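Local coordinates for antigen MTB48, Mycobacterial protein (Mycobacterium smegmatis, PDB 4WJ1) that is exported as EspB by the ESX-1 type VII secretion system and is probably involved in DNA conjugation, at least in the recipient strain, at residues A[55-60]-A[161-166]; A[210-215]-A[274-279]. All blocks are in the same frame, centred on the assembly; numbering follows the deposited sequence.

Interaction 1: residues A[55-60]-A[161-166]; sequences KLKATF and DQWRDY
Lys55 O is gripped by two donors, both from Thr59. Thr59 N reaches Lys55 O at 3.0 Å in the helical bond, and Thr59 OG1 adds a second at 2.7 Å, from above the carbonyl plane. Lys57 NZ also has two partners. It donates to Pro30 O and to a water that also accepts from Trp163 NE1 at 3.0 Å. This water is the polar link between the segments; no direct hydrogen bond crosses. The short helix axes stay 13.8 Å apart and cross at 34°, so large side chains must span the gap. Segment 55-60 belongs to the PE domain and 161-166 to the PPE domain. In this N-terminal part of EspB the two domains share one elongated helical bundle. Trp163 has CG anti to its carbonyl carbon (chi1 -85°) and brings its six-membered ring to helix 40-96. Phe60 CE2 meets Trp163 CZ3 edge to edge at 3.7 Å. Leu56 CD1 reaches the same CZ3 obliquely, at 3.8 Å. The extended Lys57 chain runs alongside the ring, its CE near Trp163 CZ2. Tyr166 turns the other way at chi1, CG anti to its backbone N (-159°), and meets Phe60 tip to tip, CE2 to CE2 at 3.9 Å. Tyr166 OH donates to Pro27 O, away from this apolar meeting. Helix 187-230 adds Met206 against Phe60.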
ATOM      1  N   LYS A  55       1.744  -0.392  -7.168  1.00 34.29           N
ATOM      2  CA  LYS A  55       0.470  -1.086  -7.055  1.00 38.55           C
ATOM      3  C   LYS A  55      -0.165  -0.764  -5.710  1.00 42.29           C
ATOM      4  O   LYS A  55      -1.373  -0.558  -5.619  1.00 40.21           O
ATOM      5  CB  LYS A  55       0.646  -2.598  -7.224  1.00 36.75           C
ATOM      6  CG  LYS A  55      -0.621  -3.431  -6.957  1.00 44.99           C
ATOM      7  CD  LYS A  55      -1.610  -3.375  -8.114  1.00 54.52           C
ATOM      8  CE  LYS A  55      -2.247  -4.742  -8.381  1.00 71.96           C
ATOM      9  NZ  LYS A  55      -1.280  -5.734  -8.965  1.00 77.64           N
ATOM     10  N   LEU A  56       0.658  -0.696  -4.670  1.00 33.26           N
ATOM     11  CA  LEU A  56       0.154  -0.390  -3.345  1.00 31.64           C
ATOM     12  C   LEU A  56      -0.351   1.042  -3.294  1.00 36.78           C
ATOM     13  O   LEU A  56      -1.432   1.301  -2.785  1.00 40.13           O
ATOM     14  CB  LEU A  56       1.228  -0.614  -2.288  1.00 23.73           C
ATOM     15  CG  LEU A  56       1.455  -2.070  -1.895  1.00 28.15           C
ATOM     16  CD1 LEU A  56       2.631  -2.178  -0.953  1.00 29.89           C
ATOM     17  CD2 LEU A  56       0.231  -2.590  -1.204  1.00 33.06           C
ATOM     18  N   LYS A  57       0.425   1.973  -3.833  1.00 35.25           N
ATOM     19  CA  LYS A  57       0.018   3.369  -3.797  1.00 35.84           C
ATOM     20  C   LYS A  57      -1.299   3.573  -4.530  1.00 32.00           C
ATOM     21  O   LYS A  57      -2.161   4.302  -4.049  1.00 37.73           O
ATOM     22  CB  LYS A  57       1.103   4.273  -4.379  1.00 27.08           C
ATOM     23  CG  LYS A  57       2.297   4.382  -3.447  1.00 47.14           C
ATOM     24  CD  LYS A  57       3.348   5.376  -3.952  1.00 51.37           C
ATOM     25  CE  LYS A  57       4.587   5.363  -3.077  1.00 56.48           C
ATOM     26  NZ  LYS A  57       5.728   6.110  -3.713  1.00 68.41           N
ATOM     27  N   ALA A  58      -1.454   2.924  -5.682  1.00 31.16           N
ATOM     28  CA  ALA A  58      -2.678   3.050  -6.462  1.00 34.17           C
ATOM     29  C   ALA A  58      -3.854   2.428  -5.706  1.00 36.64           C
ATOM     30  O   ALA A  58      -4.963   2.949  -5.730  1.00 39.74           O
ATOM     31  CB  ALA A  58      -2.515   2.405  -7.812  1.00 27.27           C
ATOM     32  N   THR A  59      -3.581   1.324  -5.020  1.00 31.56           N
ATOM     33  CA  THR A  59      -4.583   0.609  -4.242  1.00 30.37           C
ATOM     34  C   THR A  59      -5.031   1.469  -3.073  1.00 36.50           C
ATOM     35  O   THR A  59      -6.220   1.541  -2.766  1.00 40.68           O
ATOM     36  CB  THR A  59      -4.027  -0.744  -3.745  1.00 33.06           C
ATOM     37  OG1 THR A  59      -3.730  -1.572  -4.878  1.00 34.57           O
ATOM     38  CG2 THR A  59      -5.015  -1.464  -2.849  1.00 32.27           C
ATOM     39  N   PHE A  60      -4.077   2.147  -2.441  1.00 32.26           N
ATOM     40  CA  PHE A  60      -4.380   3.022  -1.317  1.00 26.21           C
ATOM     41  C   PHE A  60      -5.284   4.143  -1.791  1.00 31.42           C
ATOM     42  O   PHE A  60      -6.165   4.580  -1.064  1.00 38.14           O
ATOM     43  CB  PHE A  60      -3.104   3.609  -0.708  1.00 30.47           C
ATOM     44  CG  PHE A  60      -2.148   2.582  -0.152  1.00 31.07           C
ATOM     45  CD1 PHE A  60      -2.567   1.292   0.126  1.00 29.35           C
ATOM     46  CD2 PHE A  60      -0.823   2.921   0.104  1.00 31.04           C
ATOM     47  CE1 PHE A  60      -1.688   0.347   0.640  1.00 31.18           C
ATOM     48  CE2 PHE A  60       0.062   1.991   0.620  1.00 27.89           C
ATOM     49  CZ  PHE A  60      -0.370   0.702   0.890  1.00 32.27           C
ATOM     50  N   ASP A 161      12.882   1.418   4.888  1.00 31.43           N
ATOM     51  CA  ASP A 161      12.472   2.026   6.147  1.00 27.31           C
ATOM     52  C   ASP A 161      11.130   2.743   6.008  1.00 31.87           C
ATOM     53  O   ASP A 161      10.285   2.677   6.904  1.00 34.25           O
ATOM     54  CB  ASP A 161      13.532   3.016   6.638  1.00 32.00           C
ATOM     55  CG  ASP A 161      14.839   2.345   7.036  1.00 35.54           C
ATOM     56  OD1 ASP A 161      14.879   1.109   7.173  1.00 41.64           O
ATOM     57  OD2 ASP A 161      15.833   3.069   7.228  1.00 49.08           O
ATOM     58  N   GLN A 162      10.931   3.437   4.891  1.00 25.63           N
ATOM     59  CA  GLN A 162       9.722   4.226   4.728  1.00 29.49           C
ATOM     60  C   GLN A 162       8.470   3.355   4.643  1.00 33.18           C
ATOM     61  O   GLN A 162       7.425   3.696   5.179  1.00 31.91           O
ATOM     62  CB  GLN A 162       9.814   5.092   3.480  1.00 31.44           C
ATOM     63  CG  GLN A 162      10.777   6.241   3.567  1.00 31.43           C
ATOM     64  CD  GLN A 162      10.658   7.129   2.369  1.00 37.34           C
ATOM     65  OE1 GLN A 162       9.986   8.141   2.424  1.00 39.73           O
ATOM     66  NE2 GLN A 162      11.294   6.741   1.259  1.00 52.02           N
ATOM     67  N   TRP A 163       8.590   2.234   3.948  1.00 30.56           N
ATOM     68  CA  TRP A 163       7.475   1.343   3.780  1.00 29.51           C
ATOM     69  C   TRP A 163       7.197   0.647   5.093  1.00 36.70           C
ATOM     70  O   TRP A 163       6.042   0.574   5.529  1.00 37.39           O
ATOM     71  CB  TRP A 163       7.736   0.349   2.657  1.00 26.01           C
ATOM     72  CG  TRP A 163       7.363   0.956   1.355  1.00 25.92           C
ATOM     73  CD1 TRP A 163       8.204   1.488   0.412  1.00 29.46           C
ATOM     74  CD2 TRP A 163       6.033   1.145   0.853  1.00 34.06           C
ATOM     75  NE1 TRP A 163       7.478   1.975  -0.656  1.00 31.18           N
ATOM     76  CE2 TRP A 163       6.143   1.778  -0.404  1.00 31.69           C
ATOM     77  CE3 TRP A 163       4.760   0.830   1.340  1.00 30.28           C
ATOM     78  CZ2 TRP A 163       5.034   2.103  -1.169  1.00 31.81           C
ATOM     79  CZ3 TRP A 163       3.664   1.151   0.576  1.00 32.67           C
ATOM     80  CH2 TRP A 163       3.803   1.780  -0.664  1.00 30.49           C
ATOM     81  N   ARG A 164       8.249   0.171   5.741  1.00 32.71           N
ATOM     82  CA  ARG A 164       8.089  -0.484   7.028  1.00 36.02           C
ATOM     83  C   ARG A 164       7.327   0.409   7.996  1.00 39.38           C
ATOM     84  O   ARG A 164       6.439  -0.045   8.715  1.00 40.79           O
ATOM     85  CB  ARG A 164       9.442  -0.846   7.620  1.00 29.74           C
ATOM     86  CG  ARG A 164       9.372  -1.495   8.987  1.00 33.22           C
ATOM     87  CD  ARG A 164      10.737  -1.455   9.653  1.00 42.08           C
ATOM     88  NE  ARG A 164      11.113  -0.078   9.952  1.00 50.41           N
ATOM     89  CZ  ARG A 164      12.355   0.393   9.916  1.00 49.93           C
ATOM     90  NH1 ARG A 164      13.363  -0.413   9.598  1.00 48.70           N
ATOM     91  NH2 ARG A 164      12.584   1.674  10.196  1.00 45.69           N
ATOM     92  N   ASP A 165       7.651   1.693   7.985  1.00 34.80           N
ATOM     93  CA  ASP A 165       7.087   2.590   8.974  1.00 34.20           C
ATOM     94  C   ASP A 165       5.728   3.092   8.605  1.00 33.32           C
ATOM     95  O   ASP A 165       5.039   3.690   9.432  1.00 36.67           O
ATOM     96  CB  ASP A 165       8.008   3.761   9.190  1.00 34.11           C
ATOM     97  CG  ASP A 165       9.281   3.354   9.868  1.00 39.71           C
ATOM     98  OD1 ASP A 165       9.316   2.336  10.591  1.00 52.89           O
ATOM     99  OD2 ASP A 165      10.250   4.067   9.685  1.00 39.28           O
ATOM    100  N   TYR A 166       5.339   2.848   7.362  1.00 30.38           N
ATOM    101  CA  TYR A 166       4.029   3.264   6.895  1.00 28.54           C
ATOM    102  C   TYR A 166       2.966   2.277   7.363  1.00 32.70           C
ATOM    103  O   TYR A 166       1.783   2.596   7.394  1.00 33.85           O
ATOM    104  CB  TYR A 166       4.015   3.371   5.382  1.00 27.21           C
ATOM    105  CG  TYR A 166       2.916   4.257   4.851  1.00 29.31           C
ATOM    106  CD1 TYR A 166       2.772   5.559   5.318  1.00 31.67           C
ATOM    107  CD2 TYR A 166       2.036   3.804   3.873  1.00 27.21           C
ATOM    108  CE1 TYR A 166       1.778   6.380   4.833  1.00 31.51           C
ATOM    109  CE2 TYR A 166       1.048   4.625   3.376  1.00 30.21           C
ATOM    110  CZ  TYR A 166       0.927   5.910   3.859  1.00 29.99           C
ATOM    111  OH  TYR A 166      -0.044   6.740   3.371  1.00 31.83           O
TER
HETATM  112  O   HOH W   1       7.541   4.073  -2.773  1.00 33.87           O

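Interaction 2: residues A[210-215]-A[274-279]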
ATOM      1  N   CYS A 210       2.384  -3.254   3.615  1.00 30.26           N
ATOM      2  CA  CYS A 210       3.508  -2.358   3.796  1.00 31.03           C
ATOM      3  C   CYS A 210       4.647  -3.118   4.459  1.00 35.46           C
ATOM      4  O   CYS A 210       5.791  -3.009   4.038  1.00 32.14           O
ATOM      5  CB  CYS A 210       3.101  -1.140   4.627  1.00 27.96           C
ATOM      6  SG  CYS A 210       2.062   0.016   3.730  1.00 37.52           S
ATOM      7  N   GLY A 211       4.315  -3.920   5.468  1.00 32.13           N
ATOM      8  CA  GLY A 211       5.292  -4.743   6.152  1.00 29.86           C
ATOM      9  C   GLY A 211       5.935  -5.729   5.185  1.00 36.58           C
ATOM     10  O   GLY A 211       7.151  -5.919   5.186  1.00 45.54           O
ATOM     11  N   ARG A 212       5.117  -6.338   4.338  1.00 35.74           N
ATOM     12  CA  ARG A 212       5.615  -7.328   3.398  1.00 38.59           C
ATOM     13  C   ARG A 212       6.536  -6.700   2.349  1.00 34.34           C
ATOM     14  O   ARG A 212       7.518  -7.317   1.943  1.00 34.25           O
ATOM     15  CB  ARG A 212       4.446  -8.065   2.717  1.00 30.43           C
ATOM     16  CG  ARG A 212       3.615  -8.921   3.688  1.00 50.14           C
ATOM     17  CD  ARG A 212       2.523  -9.757   2.995  1.00 56.59           C
ATOM     18  NE  ARG A 212       3.102 -10.614   1.965  1.00 70.70           N
ATOM     19  CZ  ARG A 212       2.663 -10.699   0.709  1.00 75.85           C
ATOM     20  NH1 ARG A 212       1.607  -9.989   0.312  1.00 76.30           N
ATOM     21  NH2 ARG A 212       3.280 -11.510  -0.152  1.00 68.27           N
ATOM     22  N   LEU A 213       6.230  -5.485   1.905  1.00 29.51           N
ATOM     23  CA  LEU A 213       7.082  -4.849   0.905  1.00 36.98           C
ATOM     24  C   LEU A 213       8.443  -4.532   1.544  1.00 35.38           C
ATOM     25  O   LEU A 213       9.492  -4.775   0.954  1.00 35.17           O
ATOM     26  CB  LEU A 213       6.421  -3.590   0.340  1.00 32.93           C
ATOM     27  CG  LEU A 213       7.281  -2.768  -0.622  1.00 33.48           C
ATOM     28  CD1 LEU A 213       7.836  -3.650  -1.717  1.00 28.04           C
ATOM     29  CD2 LEU A 213       6.488  -1.594  -1.207  1.00 27.13           C
ATOM     30  N   ALA A 214       8.413  -4.042   2.778  1.00 29.98           N
ATOM     31  CA  ALA A 214       9.635  -3.773   3.502  1.00 33.24           C
ATOM     32  C   ALA A 214      10.469  -5.045   3.671  1.00 37.14           C
ATOM     33  O   ALA A 214      11.683  -5.009   3.534  1.00 40.46           O
ATOM     34  CB  ALA A 214       9.323  -3.138   4.856  1.00 29.62           C
ATOM     35  N   GLN A 215       9.828  -6.173   3.949  1.00 41.54           N
ATOM     36  CA  GLN A 215      10.576  -7.417   4.099  1.00 41.60           C
ATOM     37  C   GLN A 215      11.228  -7.791   2.775  1.00 40.58           C
ATOM     38  O   GLN A 215      12.387  -8.210   2.742  1.00 41.79           O
ATOM     39  CB  GLN A 215       9.682  -8.557   4.597  1.00 37.12           C
ATOM     40  CG  GLN A 215       9.274  -8.436   6.072  1.00 59.64           C
ATOM     41  CD  GLN A 215       8.287  -9.533   6.527  1.00 77.59           C
ATOM     42  OE1 GLN A 215       7.363  -9.918   5.792  1.00 75.03           O
ATOM     43  NE2 GLN A 215       8.481 -10.026   7.752  1.00 79.18           N
ATOM     44  N   GLN A 274      15.876 -12.902  -4.635  1.00 51.50           N
ATOM     45  CA  GLN A 274      14.562 -13.249  -5.175  1.00 50.37           C
ATOM     46  C   GLN A 274      13.468 -12.776  -4.236  1.00 54.83           C
ATOM     47  O   GLN A 274      13.506 -13.055  -3.041  1.00 60.65           O
ATOM     48  CB  GLN A 274      14.425 -14.754  -5.389  1.00 47.99           C
ATOM     49  CG  GLN A 274      15.032 -15.269  -6.673  1.00 52.69           C
ATOM     50  CD  GLN A 274      14.936 -16.775  -6.773  1.00 66.92           C
ATOM     51  OE1 GLN A 274      15.929 -17.480  -6.584  1.00 73.08           O
ATOM     52  NE2 GLN A 274      13.734 -17.282  -7.066  1.00 70.30           N
ATOM     53  N   ILE A 275      12.494 -12.060  -4.782  1.00 53.93           N
ATOM     54  CA  ILE A 275      11.395 -11.530  -3.988  1.00 49.56           C
ATOM     55  C   ILE A 275      10.060 -11.922  -4.596  1.00 47.52           C
ATOM     56  O   ILE A 275       9.988 -12.304  -5.766  1.00 51.04           O
ATOM     57  CB  ILE A 275      11.463 -10.016  -3.898  1.00 44.20           C
ATOM     58  CG1 ILE A 275      11.389  -9.429  -5.307  1.00 43.59           C
ATOM     59  CG2 ILE A 275      12.732  -9.588  -3.209  1.00 39.82           C
ATOM     60  CD1 ILE A 275      11.340  -7.940  -5.321  1.00 43.99           C
ATOM     61  N   GLN A 276       8.996 -11.829  -3.808  1.00 48.26           N
ATOM     62  CA  GLN A 276       7.684 -12.185  -4.323  1.00 53.01           C
ATOM     63  C   GLN A 276       6.815 -10.949  -4.528  1.00 47.84           C
ATOM     64  O   GLN A 276       6.953  -9.944  -3.821  1.00 51.69           O
ATOM     65  CB  GLN A 276       6.984 -13.187  -3.405  1.00 66.52           C
ATOM     66  CG  GLN A 276       7.420 -13.158  -1.948  1.00 77.84           C
ATOM     67  CD  GLN A 276       6.816 -14.308  -1.143  1.00 92.69           C
ATOM     68  OE1 GLN A 276       7.112 -15.481  -1.397  1.00 98.72           O
ATOM     69  NE2 GLN A 276       5.957 -13.974  -0.175  1.00 89.06           N
ATOM     70  N   GLU A 277       5.942 -11.036  -5.527  1.00 48.46           N
ATOM     71  CA  GLU A 277       5.015  -9.971  -5.878  1.00 43.24           C
ATOM     72  C   GLU A 277       4.076  -9.665  -4.719  1.00 44.03           C
ATOM     73  O   GLU A 277       3.604 -10.567  -4.035  1.00 44.35           O
ATOM     74  CB  GLU A 277       4.210 -10.361  -7.125  1.00 46.33           C
ATOM     75  CG  GLU A 277       3.325  -9.250  -7.673  1.00 53.51           C
ATOM     76  CD  GLU A 277       2.493  -9.683  -8.872  1.00 60.18           C
ATOM     77  OE1 GLU A 277       2.684 -10.820  -9.368  1.00 61.84           O
ATOM     78  OE2 GLU A 277       1.640  -8.880  -9.311  1.00 64.59           O
ATOM     79  N   ILE A 278       3.840  -8.381  -4.486  1.00 42.45           N
ATOM     80  CA  ILE A 278       2.868  -7.935  -3.505  1.00 43.82           C
ATOM     81  C   ILE A 278       1.577  -7.709  -4.259  1.00 51.79           C
ATOM     82  O   ILE A 278       1.511  -6.833  -5.126  1.00 58.02           O
ATOM     83  CB  ILE A 278       3.298  -6.630  -2.799  1.00 45.53           C
ATOM     84  CG1 ILE A 278       4.724  -6.745  -2.254  1.00 43.11           C
ATOM     85  CG2 ILE A 278       2.336  -6.281  -1.685  1.00 43.77           C
ATOM     86  CD1 ILE A 278       4.860  -7.770  -1.154  1.00 43.41           C
ATOM     87  N   ARG A 279       0.561  -8.510  -3.966  1.00 48.17           N
ATOM     88  CA  ARG A 279      -0.716  -8.336  -4.644  1.00 54.00           C
ATOM     89  C   ARG A 279      -1.822  -7.956  -3.675  1.00 45.93           C
ATOM     90  O   ARG A 279      -2.520  -8.818  -3.168  1.00 47.22           O
ATOM     91  CB  ARG A 279      -1.087  -9.602  -5.404  1.00 61.91           C
ATOM     92  CG  ARG A 279      -1.068  -9.406  -6.905  1.00 72.08           C
ATOM     93  CD  ARG A 279      -0.655 -10.676  -7.618  1.00 81.28           C
ATOM     94  NE  ARG A 279      -1.263 -10.764  -8.941  1.00 87.40           N
ATOM     95  CZ  ARG A 279      -1.148 -11.817  -9.740  1.00 91.07           C
ATOM     96  NH1 ARG A 279      -0.437 -12.867  -9.349  1.00 89.07           N
ATOM     97  NH2 ARG A 279      -1.733 -11.813 -10.932  1.00 97.29           N
TER
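An extended chain, 274-279, passes beside helical residues 210-215, with Leu213 and Ile278 closest at 6.8 Å between CA atoms. No hydrogen bond joins the two segments. Ile278 carries the contact. Its CA-CB bond points at the helix, and CG1 lies anti to the carbonyl carbon (chi1 -51°). Chi1 and chi2 together set the CD1 methyl beneath Arg212: 3.9 Å from Arg212 CB, and 4.0 Å from the guanidinium plane, over its centre. The bend of the Arg212 chain at chi3 (56°) folds the guanidinium over this methyl, so the arginine covers the isoleucine with both its aliphatic base and its flat head. Leu213 flanks it more loosely, CD1 lying 4.4 Å from Ile278 CG1. Gln276 crosses Arg212 at about a right angle. Its NE2 sits at the guanidinium edge, 3.6 Å from Arg212 NH2, with the amide and guanidinium planes turned 71° apart; two donors face each other there, so this is contact without a bond. The charge of Arg212 is met instead by Glu209, through NH1. The CB of Glu277 is directed away from the helix, and its OE2 pairs with Arg279 NE by charge alone. Gln276 N hydrogen-bonds to Glu216 of helix 187-230. The non-helical tail after helix 248-272 thus packs back on the PE-PPE helical bundle, against helix 187-230 and, through Ile275, helix 40-96.

Interaction 1 is buried, its centre about 4 Å from that of the chain, and joins helix 40-96 to helix 154-178 across the PE and PPE domains. Interaction 2 lies farther out, partly buried, and lays a loop on helix 187-230 within the PPE domain. That helix connects them. Leu213 CD2 packs on Trp163 CD2 at 3.5 Å, and Cys210 touches both Trp163 and Tyr166, so these two aromatic residues pack against 210-215. The inner contact is mainly aromatic and apolar, with one bridging water. In the outer one a single isoleucine lies under a charged arginine, and Arg212 and Gln276 N find their partners on helix 187-230, outside the two segments.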